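Local coordinates for lipase (PDB 6A0W), which probably hydrolyses the ester bonds of triacylglycerols as a fungal class 3 lipase of the alpha/beta-hydrolase fold, at residues Leu44-Gly49 with Phe288-Glu292. Sequence-based numbering, arbitrary orientation.
Sequences LTNYAG and FGINE. With SO4 (sulfate ion), chain C.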
# COMPACT_ATOMS: atom_id res chain seq x y z
N LEU A 44 7.16 -8.24 -5.92
CA LEU A 44 6.00 -7.82 -5.15
C LEU A 44 6.07 -8.42 -3.75
O LEU A 44 5.76 -7.76 -2.75
CB LEU A 44 4.70 -8.24 -5.82
CG LEU A 44 4.53 -7.69 -7.22
CD1 LEU A 44 3.40 -8.46 -7.91
CD2 LEU A 44 4.24 -6.19 -7.16
N THR A 45 6.56 -9.65 -3.67
CA THR A 45 6.64 -10.37 -2.41
C THR A 45 7.61 -9.64 -1.51
O THR A 45 7.41 -9.56 -0.29
CB THR A 45 7.09 -11.85 -2.63
OG1 THR A 45 6.08 -12.54 -3.37
CG2 THR A 45 7.28 -12.56 -1.34
N ASN A 46 8.73 -9.23 -2.09
CA ASN A 46 9.82 -8.67 -1.27
C ASN A 46 9.40 -7.33 -0.59
O ASN A 46 9.59 -7.13 0.62
CB ASN A 46 11.09 -8.57 -2.11
CG ASN A 46 11.85 -9.92 -2.23
OD1 ASN A 46 13.05 -9.97 -2.03
ND2 ASN A 46 11.12 -11.03 -2.47
N TYR A 47 8.70 -6.49 -1.34
CA TYR A 47 8.15 -5.24 -0.83
C TYR A 47 6.92 -5.42 0.05
O TYR A 47 6.70 -4.61 0.97
CB TYR A 47 7.89 -4.29 -2.02
CG TYR A 47 9.16 -3.96 -2.81
CD1 TYR A 47 10.38 -3.81 -2.15
CD2 TYR A 47 9.14 -3.77 -4.18
CE1 TYR A 47 11.54 -3.51 -2.84
CE2 TYR A 47 10.29 -3.45 -4.88
CZ TYR A 47 11.46 -3.26 -4.19
OH TYR A 47 12.62 -3.05 -4.87
N ALA A 48 6.15 -6.50 -0.15
CA ALA A 48 5.14 -6.91 0.81
C ALA A 48 5.74 -7.30 2.14
O ALA A 48 5.18 -7.04 3.22
CB ALA A 48 4.29 -8.05 0.27
N GLY A 49 6.89 -7.94 2.08
CA GLY A 49 7.58 -8.32 3.28
C GLY A 49 8.04 -7.11 4.03
O GLY A 49 7.94 -7.09 5.27
N PHE A 288 1.17 -13.32 -0.03
CA PHE A 288 2.27 -14.19 -0.47
C PHE A 288 2.78 -15.07 0.66
O PHE A 288 3.98 -15.17 0.87
CB PHE A 288 3.44 -13.37 -1.03
CG PHE A 288 3.07 -12.48 -2.18
CD1 PHE A 288 2.76 -13.02 -3.43
CD2 PHE A 288 3.10 -11.09 -2.04
CE1 PHE A 288 2.48 -12.21 -4.51
CE2 PHE A 288 2.81 -10.28 -3.13
CZ PHE A 288 2.53 -10.83 -4.38
N GLY A 289 1.86 -15.53 1.50
CA GLY A 289 2.20 -16.25 2.74
C GLY A 289 2.75 -15.40 3.86
O GLY A 289 3.12 -15.93 4.89
N ILE A 290 2.93 -14.09 3.66
CA ILE A 290 3.46 -13.20 4.72
C ILE A 290 2.32 -12.59 5.54
O ILE A 290 1.39 -11.99 5.00
CB ILE A 290 4.25 -12.02 4.12
CG1 ILE A 290 5.44 -12.55 3.31
CG2 ILE A 290 4.77 -11.07 5.19
CD1 ILE A 290 5.95 -11.54 2.28
N ASN A 291 2.37 -12.77 6.85
CA ASN A 291 1.39 -12.19 7.75
C ASN A 291 1.55 -10.66 7.79
O ASN A 291 2.66 -10.14 8.01
CB ASN A 291 1.57 -12.68 9.18
CG ASN A 291 0.70 -11.88 10.16
OD1 ASN A 291 1.21 -11.01 10.86
ND2 ASN A 291 -0.63 -12.01 10.03
N GLU A 292 0.45 -9.99 7.48
CA GLU A 292 0.38 -8.54 7.46
C GLU A 292 -0.57 -8.10 8.58
O GLU A 292 -1.81 -8.14 8.45
CB GLU A 292 -0.14 -8.03 6.11
CG GLU A 292 0.64 -8.50 4.90
CD GLU A 292 1.88 -7.66 4.62
OE1 GLU A 292 2.12 -6.68 5.36
OE2 GLU A 292 2.63 -7.98 3.66
S SO4 C . -1.17 -16.32 -0.15
O1 SO4 C . -0.89 -16.01 1.25
O2 SO4 C . -2.52 -16.91 -0.23
O3 SO4 C . -0.16 -17.28 -0.65
O4 SO4 C . -1.09 -15.07 -0.94
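F288 packs its phenyl ring on T45 and A48 of helix 38-53, where the C-terminal hairpin of this alpha/beta-hydrolase fold packs on an N-terminal helix. T45 OG1 sits over one face, on the CG-CD1 side of the ring, 3.2 Å from F288 CG. Having OG1 beside the T45 backbone N (chi1 -66°) turns that oxygen back along the helix to hydrogen-bond the I41 carbonyl, so the ring meets the oxygen and not its proton. A48 CB meets the ring edge in plane, 4.0 Å from CD2 of F288, and L44 CB comes in obliquely, 3.7 Å from CZ of the same ring. Further along the helix, I290 rests its CD1 methyl against the T45 O to G49 N helix bond, 3.6 Å from T45 O and close to T45 CG2; Y73 of helix 68-73 touches both T45 and I290. At the tight turn joining strands 286-287 and 290-291, the backbone N atoms of F288 and G289 hydrogen-bond a sulfate ion, which H228 NE2 also binds. E292, bent at chi2 (-84°), reaches back to the helix; its side chain neighbours, without contact, what is probably the Ser-His-Asp triad. Its OE2 lies 2.8 Å from A48 O, a spacing that suggests the acid is protonated.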